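Local coordinates for protein superoxide dismutase [Fe] (Sulfolobus solfataricus, PDB 1WB7) that converts superoxide radicals into hydrogen peroxide and oxygen at an iron centre, one iron in each subunit of a homotetramer, at residues 135-140 with 166-171; 140-145 with 161-166; 6-11 with 44-49. The protein carries 1 engineered substitution. All blocks are in the same frame, centred on the assembly; numbering follows the deposited sequence.

Interaction 1 of 3, residues 135-140 with 166-171. With FE (Fe (III) ion), chain C.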
loop_
_atom_site.group_PDB
_atom_site.type_symbol
_atom_site.label_atom_id
_atom_site.label_comp_id
_atom_site.label_asym_id
_atom_site.label_seq_id
_atom_site.Cartn_x
_atom_site.Cartn_y
_atom_site.Cartn_z
ATOM N N TRP A 135 -4.600 -9.781 7.429
ATOM C CA TRP A 135 -4.365 -10.648 8.576
ATOM C C TRP A 135 -4.178 -9.866 9.867
ATOM O O TRP A 135 -3.917 -8.661 9.859
ATOM C CB TRP A 135 -3.084 -11.473 8.380
ATOM C CG TRP A 135 -2.992 -12.230 7.106
ATOM C CD1 TRP A 135 -2.803 -11.717 5.857
ATOM C CD2 TRP A 135 -3.113 -13.649 6.947
ATOM N NE1 TRP A 135 -2.803 -12.729 4.926
ATOM C CE2 TRP A 135 -2.993 -13.926 5.568
ATOM C CE3 TRP A 135 -3.312 -14.713 7.837
ATOM C CZ2 TRP A 135 -3.067 -15.227 5.052
ATOM C CZ3 TRP A 135 -3.388 -16.010 7.326
ATOM C CH2 TRP A 135 -3.266 -16.253 5.944
ATOM N N ALA A 136 -4.301 -10.583 10.978
ATOM C CA ALA A 136 -4.076 -10.017 12.299
ATOM C C ALA A 136 -3.081 -10.996 12.908
ATOM O O ALA A 136 -3.305 -12.209 12.891
ATOM C CB ALA A 136 -5.363 -9.991 13.103
ATOM N N VAL A 137 -1.964 -10.488 13.415
ATOM C CA VAL A 137 -0.969 -11.367 14.006
ATOM C C VAL A 137 -0.426 -10.844 15.322
ATOM O O VAL A 137 -0.527 -9.659 15.637
ATOM C CB VAL A 137 0.260 -11.572 13.072
ATOM C CG1 VAL A 137 -0.169 -12.155 11.734
ATOM C CG2 VAL A 137 0.986 -10.252 12.872
ATOM N N LEU A 138 0.150 -11.758 16.089
ATOM C CA LEU A 138 0.790 -11.410 17.341
ATOM C C LEU A 138 2.236 -11.807 17.109
ATOM O O LEU A 138 2.545 -12.983 16.877
ATOM C CB LEU A 138 0.222 -12.204 18.516
ATOM C CG LEU A 138 0.917 -11.821 19.827
ATOM C CD1 LEU A 138 0.638 -10.349 20.120
ATOM C CD2 LEU A 138 0.421 -12.699 20.972
ATOM N N TYR A 139 3.115 -10.816 17.129
ATOM C CA TYR A 139 4.534 -11.053 16.935
ATOM C C TYR A 139 5.214 -11.181 18.277
ATOM O O TYR A 139 4.701 -10.729 19.303
ATOM C CB TYR A 139 5.218 -9.858 16.269
ATOM C CG TYR A 139 5.060 -9.703 14.784
ATOM C CD1 TYR A 139 5.608 -10.630 13.903
ATOM C CD2 TYR A 139 4.435 -8.578 14.254
ATOM C CE1 TYR A 139 5.544 -10.436 12.531
ATOM C CE2 TYR A 139 4.365 -8.373 12.880
ATOM C CZ TYR A 139 4.924 -9.305 12.026
ATOM O OH TYR A 139 4.882 -9.089 10.670
ATOM N N TYR A 140 6.381 -11.808 18.257
ATOM C CA TYR A 140 7.199 -11.850 19.436
ATOM C C TYR A 140 8.409 -11.094 18.911
ATOM O O TYR A 140 9.159 -11.613 18.087
ATOM C CB TYR A 140 7.635 -13.255 19.853
ATOM C CG TYR A 140 8.632 -13.151 20.987
ATOM C CD1 TYR A 140 8.286 -12.511 22.180
ATOM C CD2 TYR A 140 9.946 -13.592 20.839
ATOM C CE1 TYR A 140 9.224 -12.300 23.194
ATOM C CE2 TYR A 140 10.895 -13.389 21.852
ATOM C CZ TYR A 140 10.525 -12.740 23.019
ATOM O OH TYR A 140 11.463 -12.490 23.999
ATOM N N ILE A 166 3.559 -15.474 16.244
ATOM C CA ILE A 166 3.154 -16.449 17.250
ATOM C C ILE A 166 1.689 -16.797 17.094
ATOM O O ILE A 166 1.289 -17.954 17.231
ATOM C CB ILE A 166 3.389 -15.889 18.661
ATOM C CG1 ILE A 166 4.862 -15.513 18.811
ATOM C CG2 ILE A 166 2.971 -16.909 19.711
ATOM C CD1 ILE A 166 5.809 -16.677 18.573
ATOM N N LEU A 167 0.896 -15.777 16.801
ATOM C CA LEU A 167 -0.539 -15.921 16.609
ATOM C C LEU A 167 -0.858 -15.340 15.235
ATOM O O LEU A 167 -0.365 -14.273 14.885
ATOM C CB LEU A 167 -1.287 -15.113 17.674
ATOM C CG LEU A 167 -2.321 -15.751 18.595
ATOM C CD1 LEU A 167 -3.190 -14.633 19.172
ATOM C CD2 LEU A 167 -3.181 -16.756 17.847
ATOM N N ILE A 168 -1.671 -16.033 14.449
ATOM C CA ILE A 168 -2.021 -15.511 13.141
ATOM C C ILE A 168 -3.470 -15.800 12.787
ATOM O O ILE A 168 -3.939 -16.937 12.890
ATOM C CB ILE A 168 -1.080 -16.059 12.034
ATOM C CG1 ILE A 168 -1.506 -15.489 10.676
ATOM C CG2 ILE A 168 -1.088 -17.582 12.024
ATOM C CD1 ILE A 168 -0.431 -15.586 9.600
ATOM N N LEU A 169 -4.181 -14.748 12.386
ATOM C CA LEU A 169 -5.588 -14.862 12.008
ATOM C C LEU A 169 -5.799 -14.376 10.575
ATOM O O LEU A 169 -5.481 -13.232 10.253
ATOM C CB LEU A 169 -6.451 -14.030 12.959
ATOM C CG LEU A 169 -7.917 -13.815 12.575
ATOM C CD1 LEU A 169 -8.655 -15.149 12.551
ATOM C CD2 LEU A 169 -8.566 -12.865 13.580
ATOM N N ASP A 170 -6.334 -15.244 9.721
ATOM C CA ASP A 170 -6.594 -14.884 8.329
ATOM C C ASP A 170 -7.871 -14.043 8.237
ATOM O O ASP A 170 -8.939 -14.463 8.695
ATOM C CB ASP A 170 -6.763 -16.143 7.474
ATOM C CG ASP A 170 -6.870 -15.831 5.988
ATOM O OD1 ASP A 170 -6.941 -14.638 5.621
ATOM O OD2 ASP A 170 -6.884 -16.783 5.181
ATOM N N GLU A 171 -7.767 -12.864 7.635
ATOM C CA GLU A 171 -8.931 -12.009 7.506
ATOM C C GLU A 171 -9.363 -11.731 6.070
ATOM O O GLU A 171 -10.059 -10.757 5.808
ATOM C CB GLU A 171 -8.715 -10.693 8.261
ATOM C CG GLU A 171 -8.632 -10.878 9.770
ATOM C CD GLU A 171 -8.654 -9.565 10.523
ATOM O OE1 GLU A 171 -9.702 -8.882 10.507
ATOM O OE2 GLU A 171 -7.621 -9.215 11.125
HETATM FE FE FE C . -6.628 -17.322 3.333
HETATM O O HOH W 1 -5.764 -15.148 2.905
#
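Asp170 lays its carboxylate over one face of the Trp135 indole, the two planes 13° apart. The six-membered ring does the touching, with CZ3 3.4 Å from CB of Asp170 and CH2 3.6 Å from its CG. With CG anti to the backbone N (chi1 -173°), the carboxylate carries on toward the metal, where OD2 binds iron at 1.9 Å; His33, His84, His174 and a water are its other ligands. OD1, which does not bind the metal, accepts from the backbone N of Phe172 and, weakly, from that water. The indole NE1 is also satisfied, by ND1 of His155. A leucine in place of Trp135 would probably leave Asp170 without its flat wall, open a gap beside CG1 and CD1 of Ile168, and deprive His155 of an N-H partner.

The backbones form an antiparallel ladder in the three-stranded sheet of the C-terminal domain, with strand 134-140 in the middle. Ala136 and Leu169 exchange two bonds, the shorter running from Leu169 N to Ala136 O at 2.7 Å. At Leu138 the ladder becomes a classic beta bulge. Its carbonyl O takes Ile166 N at 2.8 Å, nearly along the C=O axis, and Leu167 N at 3.2 Å on a lone pair, while Leu138 N gives its hydrogen to Leu167 O. Both N-H groups of the irregular step are thereby paired. Leu138 and Leu167 are pressed close here, CB to CB 3.4 Å. Branched Val137 and Ile168 lie side by side on the face shared with Trp135. On the other face, helix 184-191 covers Leu167 and Leu169, and the small methyl of Ala136 admits Glu171 OE2 to 3.1 Å from its CB.

Interaction 2 of 3, residues 140-145 with 161-166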
loop_
_atom_site.group_PDB
_atom_site.type_symbol
_atom_site.label_atom_id
_atom_site.label_comp_id
_atom_site.label_asym_id
_atom_site.label_seq_id
_atom_site.Cartn_x
_atom_site.Cartn_y
_atom_site.Cartn_z
ATOM N N TYR A 140 6.381 -11.808 18.257
ATOM C CA TYR A 140 7.199 -11.850 19.436
ATOM C C TYR A 140 8.409 -11.094 18.911
ATOM O O TYR A 140 9.159 -11.613 18.087
ATOM C CB TYR A 140 7.635 -13.255 19.853
ATOM C CG TYR A 140 8.632 -13.151 20.987
ATOM C CD1 TYR A 140 8.286 -12.511 22.180
ATOM C CD2 TYR A 140 9.946 -13.592 20.839
ATOM C CE1 TYR A 140 9.224 -12.300 23.194
ATOM C CE2 TYR A 140 10.895 -13.389 21.852
ATOM C CZ TYR A 140 10.525 -12.740 23.019
ATOM O OH TYR A 140 11.463 -12.490 23.999
ATOM N N ASP A 141 8.576 -9.852 19.343
ATOM C CA ASP A 141 9.713 -9.083 18.886
ATOM C C ASP A 141 10.910 -9.561 19.702
ATOM O O ASP A 141 10.971 -9.346 20.914
ATOM C CB ASP A 141 9.482 -7.591 19.114
ATOM C CG ASP A 141 10.624 -6.749 18.607
ATOM O OD1 ASP A 141 10.697 -5.553 18.975
ATOM O OD2 ASP A 141 11.450 -7.283 17.835
ATOM N N THR A 142 11.851 -10.219 19.036
ATOM C CA THR A 142 13.036 -10.729 19.705
ATOM C C THR A 142 13.944 -9.603 20.167
ATOM O O THR A 142 14.844 -9.824 20.981
ATOM C CB THR A 142 13.839 -11.662 18.776
ATOM O OG1 THR A 142 14.131 -10.983 17.552
ATOM C CG2 THR A 142 13.043 -12.924 18.470
ATOM N N GLU A 143 13.720 -8.396 19.653
ATOM C CA GLU A 143 14.549 -7.262 20.044
ATOM C C GLU A 143 14.104 -6.671 21.373
ATOM O O GLU A 143 14.898 -6.527 22.295
ATOM C CB GLU A 143 14.507 -6.161 18.980
ATOM C CG GLU A 143 15.369 -4.951 19.334
ATOM C CD GLU A 143 15.256 -3.813 18.335
ATOM O OE1 GLU A 143 14.735 -4.040 17.224
ATOM O OE2 GLU A 143 15.706 -2.691 18.657
ATOM N N SER A 144 12.824 -6.338 21.466
ATOM C CA SER A 144 12.274 -5.734 22.664
ATOM C C SER A 144 11.648 -6.741 23.616
ATOM O O SER A 144 11.494 -6.462 24.802
ATOM C CB SER A 144 11.203 -4.725 22.274
ATOM O OG SER A 144 10.077 -5.407 21.744
ATOM N N GLY A 145 11.272 -7.904 23.096
ATOM C CA GLY A 145 10.624 -8.898 23.932
ATOM C C GLY A 145 9.130 -8.611 23.992
ATOM O O GLY A 145 8.396 -9.223 24.773
ATOM N N ALA A 161 9.860 -6.532 10.093
ATOM C CA ALA A 161 11.028 -7.288 9.679
ATOM C C ALA A 161 11.588 -8.356 10.604
ATOM O O ALA A 161 11.741 -8.158 11.810
ATOM C CB ALA A 161 12.152 -6.315 9.309
ATOM N N GLU A 162 11.882 -9.501 9.999
ATOM C CA GLU A 162 12.529 -10.627 10.659
ATOM C C GLU A 162 11.944 -11.289 11.897
ATOM O O GLU A 162 12.335 -12.410 12.204
ATOM C CB GLU A 162 13.980 -10.241 10.976
ATOM C CG GLU A 162 14.717 -9.539 9.835
ATOM C CD GLU A 162 16.181 -9.268 10.166
ATOM O OE1 GLU A 162 16.446 -8.632 11.207
ATOM O OE2 GLU A 162 17.065 -9.687 9.388
ATOM N N ILE A 163 11.037 -10.650 12.621
ATOM C CA ILE A 163 10.523 -11.304 13.821
ATOM C C ILE A 163 9.447 -12.359 13.565
ATOM O O ILE A 163 8.699 -12.285 12.589
ATOM C CB ILE A 163 10.021 -10.276 14.867
ATOM C CG1 ILE A 163 8.922 -9.399 14.279
ATOM C CG2 ILE A 163 11.187 -9.415 15.334
ATOM C CD1 ILE A 163 8.444 -8.346 15.243
ATOM N N PRO A 164 9.362 -13.362 14.455
ATOM C CA PRO A 164 8.405 -14.468 14.375
ATOM C C PRO A 164 6.953 -14.169 14.728
ATOM O O PRO A 164 6.653 -13.378 15.625
ATOM C CB PRO A 164 9.017 -15.508 15.310
ATOM C CG PRO A 164 9.610 -14.659 16.385
ATOM C CD PRO A 164 10.295 -13.565 15.583
ATOM N N ILE A 165 6.061 -14.832 14.002
ATOM C CA ILE A 165 4.623 -14.719 14.199
ATOM C C ILE A 165 4.239 -15.837 15.161
ATOM O O ILE A 165 4.564 -17.010 14.933
ATOM C CB ILE A 165 3.877 -14.897 12.852
ATOM C CG1 ILE A 165 4.128 -13.666 11.971
ATOM C CG2 ILE A 165 2.387 -15.140 13.088
ATOM C CD1 ILE A 165 3.768 -13.862 10.515
ATOM N N ILE A 166 3.559 -15.474 16.244
ATOM C CA ILE A 166 3.154 -16.449 17.250
ATOM C C ILE A 166 1.689 -16.797 17.094
ATOM O O ILE A 166 1.289 -17.954 17.231
ATOM C CB ILE A 166 3.389 -15.889 18.661
ATOM C CG1 ILE A 166 4.862 -15.513 18.811
ATOM C CG2 ILE A 166 2.971 -16.909 19.711
ATOM C CD1 ILE A 166 5.809 -16.677 18.573
#
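In the loop that follows strand 134-140 an Asx turn begins at Asp141, whose OD2 rests 3.3 Å from CG2 of Ile163. Beyond the bulge a single main-chain bond still joins the two segments, from Tyr140 N to Pro164 O at 3.1 Å. Proline suits its place: it has no N-H to satisfy, and the Tyr140 carbonyl points end-on at its ring, with CD 3.4 Å from Tyr140 O. CG2 of Thr142 touches the same CD, at 4.0 Å, and Tyr207 packs on both residues.

Ile163 directs its side chain at the turn. Its CG1 lies between the backbone N and the carbonyl carbon (chi1 59°), which leaves CG2 beside the Asp141 carboxylate while CD1 comes 3.9 Å from CA of Asp141. The carboxylate organises the turn. OD2 accepts Glu143 N at 3.1 Å from well above the carboxylate plane, and OD1 takes the hydroxyl of Ser144 at 2.8 Å. Gly145 closes the turn with its N on Asp141 O, at a positive phi where a side chain would jam against the preceding carbonyl.

The same acid also faces the second subunit, where Lys82 forms a salt bridge with OD2 and Tyr9 a hydrogen bond with OD1. An aspartate buried against isoleucine but met by so many donors is likely to stay ionised, and the turn would then present a negative charge, held in place, to that lysine.

Interaction 3 of 3, residues 6-11 with 44-49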
loop_
_atom_site.group_PDB
_atom_site.type_symbol
_atom_site.label_atom_id
_atom_site.label_comp_id
_atom_site.label_asym_id
_atom_site.label_seq_id
_atom_site.Cartn_x
_atom_site.Cartn_y
_atom_site.Cartn_z
ATOM N N PHE A 6 16.349 -21.470 -8.554
ATOM C CA PHE A 6 15.872 -21.272 -7.192
ATOM C C PHE A 6 15.101 -22.522 -6.795
ATOM O O PHE A 6 14.511 -23.184 -7.649
ATOM C CB PHE A 6 14.924 -20.069 -7.115
ATOM C CG PHE A 6 15.579 -18.760 -7.404
ATOM C CD1 PHE A 6 15.194 -18.003 -8.504
ATOM C CD2 PHE A 6 16.585 -18.276 -6.574
ATOM C CE1 PHE A 6 15.804 -16.780 -8.778
ATOM C CE2 PHE A 6 17.202 -17.056 -6.837
ATOM C CZ PHE A 6 16.813 -16.305 -7.939
ATOM N N LYS A 7 15.106 -22.851 -5.510
ATOM C CA LYS A 7 14.372 -24.014 -5.047
ATOM C C LYS A 7 12.893 -23.632 -5.024
ATOM O O LYS A 7 12.537 -22.498 -4.696
ATOM C CB LYS A 7 14.860 -24.425 -3.655
ATOM C CG LYS A 7 14.208 -25.691 -3.101
ATOM C CD LYS A 7 14.997 -26.213 -1.902
ATOM C CE LYS A 7 14.260 -27.320 -1.167
ATOM N NZ LYS A 7 13.879 -28.436 -2.062
ATOM N N LYS A 8 12.029 -24.567 -5.393
ATOM C CA LYS A 8 10.599 -24.293 -5.420
ATOM C C LYS A 8 9.939 -24.540 -4.076
ATOM O O LYS A 8 10.477 -25.249 -3.229
ATOM C CB LYS A 8 9.918 -25.146 -6.498
ATOM C CG LYS A 8 10.481 -24.934 -7.901
ATOM C CD LYS A 8 10.317 -23.485 -8.359
ATOM C CE LYS A 8 11.026 -23.220 -9.683
ATOM N NZ LYS A 8 12.516 -23.321 -9.567
ATOM N N TYR A 9 8.773 -23.937 -3.881
ATOM C CA TYR A 9 8.032 -24.104 -2.644
ATOM C C TYR A 9 7.126 -25.318 -2.714
ATOM O O TYR A 9 6.738 -25.760 -3.793
ATOM C CB TYR A 9 7.183 -22.871 -2.355
ATOM C CG TYR A 9 7.991 -21.676 -1.935
ATOM C CD1 TYR A 9 8.319 -20.680 -2.846
ATOM C CD2 TYR A 9 8.454 -21.557 -0.628
ATOM C CE1 TYR A 9 9.092 -19.587 -2.465
ATOM C CE2 TYR A 9 9.228 -20.470 -0.237
ATOM C CZ TYR A 9 9.541 -19.494 -1.159
ATOM O OH TYR A 9 10.311 -18.423 -0.781
ATOM N N GLU A 10 6.771 -25.840 -1.548
ATOM C CA GLU A 10 5.905 -27.004 -1.474
ATOM C C GLU A 10 4.745 -26.800 -0.516
ATOM O O GLU A 10 4.910 -26.282 0.595
ATOM C CB GLU A 10 6.720 -28.228 -1.053
ATOM C CG GLU A 10 7.748 -28.622 -2.095
ATOM C CD GLU A 10 8.699 -29.687 -1.611
ATOM O OE1 GLU A 10 9.511 -30.163 -2.432
ATOM O OE2 GLU A 10 8.642 -30.046 -0.413
ATOM N N LEU A 11 3.568 -27.212 -0.964
ATOM C CA LEU A 11 2.364 -27.101 -0.170
ATOM C C LEU A 11 2.489 -28.054 1.005
ATOM O O LEU A 11 2.618 -29.263 0.818
ATOM C CB LEU A 11 1.150 -27.483 -1.018
ATOM C CG LEU A 11 -0.220 -27.415 -0.339
ATOM C CD1 LEU A 11 -0.544 -25.978 0.038
ATOM C CD2 LEU A 11 -1.277 -27.971 -1.283
ATOM N N GLY A 44 1.661 -20.086 -7.779
ATOM C CA GLY A 44 1.959 -18.747 -8.248
ATOM C C GLY A 44 3.384 -18.346 -7.932
ATOM O O GLY A 44 4.065 -17.733 -8.753
ATOM N N ALA A 45 3.842 -18.687 -6.732
ATOM C CA ALA A 45 5.202 -18.366 -6.323
ATOM C C ALA A 45 6.200 -19.105 -7.209
ATOM O O ALA A 45 7.152 -18.517 -7.720
ATOM C CB ALA A 45 5.415 -18.750 -4.857
ATOM N N ASN A 46 5.973 -20.399 -7.401
ATOM C CA ASN A 46 6.877 -21.202 -8.216
ATOM C C ASN A 46 6.964 -20.765 -9.669
ATOM O O ASN A 46 8.065 -20.693 -10.223
ATOM C CB ASN A 46 6.500 -22.679 -8.118
ATOM C CG ASN A 46 6.778 -23.240 -6.744
ATOM O OD1 ASN A 46 7.665 -22.748 -6.042
ATOM N ND2 ASN A 46 6.037 -24.276 -6.351
ATOM N N SER A 47 5.832 -20.459 -10.292
ATOM C CA SER A 47 5.882 -20.022 -11.681
ATOM C C SER A 47 6.648 -18.695 -11.775
ATOM O O SER A 47 7.402 -18.472 -12.723
ATOM C CB SER A 47 4.470 -19.877 -12.266
ATOM O OG SER A 47 3.786 -18.764 -11.720
ATOM N N LEU A 48 6.469 -17.815 -10.796
ATOM C CA LEU A 48 7.188 -16.543 -10.820
ATOM C C LEU A 48 8.680 -16.781 -10.590
ATOM O O LEU A 48 9.521 -16.085 -11.159
ATOM C CB LEU A 48 6.618 -15.576 -9.778
ATOM C CG LEU A 48 5.253 -14.984 -10.156
ATOM C CD1 LEU A 48 4.648 -14.253 -8.974
ATOM C CD2 LEU A 48 5.412 -14.036 -11.345
ATOM N N LEU A 49 9.019 -17.771 -9.772
ATOM C CA LEU A 49 10.427 -18.085 -9.540
ATOM C C LEU A 49 11.033 -18.574 -10.860
ATOM O O LEU A 49 12.143 -18.189 -11.236
ATOM C CB LEU A 49 10.567 -19.175 -8.473
ATOM C CG LEU A 49 10.409 -18.777 -7.006
ATOM C CD1 LEU A 49 10.516 -20.018 -6.137
ATOM C CD2 LEU A 49 11.491 -17.765 -6.628
#
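Asn46 holds CG anti to its carbonyl carbon (chi1 -69°), and a modest turn of the amide (chi2 -27°) sets both its polar atoms against the backbone of Tyr9. This ties the N-terminal segment 6-11, which has no regular structure, to helix 27-57 of the alpha-hairpin domain. OD1 receives Tyr9 N at 2.7 Å on a lone pair, in the plane of the amide. ND2 gives a hydrogen to Tyr9 O at 3.0 Å, so one side chain satisfies the N-H and C=O of a single residue, much as a neighbouring strand would. Asparagine fits because its amide supplies donor and acceptor together.

Beside this clamp Leu49, Ala45 and the two rings make apolar contacts. Leu49 spreads its two methyls: CD1 stands 4.0 Å from CE1 of Tyr9, while CD2 lies 4.2 Å from CD1 of Phe6. Ala45, one turn before Leu49, is small enough to let the Tyr9 ring come close to the helix, CB to CD1 4.0 Å. The Tyr9 hydroxyl passes beyond to OD1 of Asp141 in the second subunit. Lys8 bends at chi2 and chi4 over Asn46, its NZ forming a salt bridge with Glu53 and giving a hydrogen bond to Phe6 O at 2.8 Å.

Interaction 2 continues from interaction 1 where the paired strands give way to loop: they share Tyr140 and Ile166, their centres lie about 12 Å apart, and Tyr139 joins them, its CD1 3.6 Å from CG1 of Ile163. One end of interaction 1 supplies an iron ligand, whereas interaction 2 lies away from the metal at the subunit boundary. Interaction 3 belongs to the other domain, its centre about 24 Å from that of interaction 1, and the Ala45 side chain is about 11 Å from that of the iron ligand His84. Within a chain the nearest atoms of interactions 2 and 3 are about 14 Å apart, yet across the subunit boundary the two are joined by the Tyr9-Asp141 hydrogen bond.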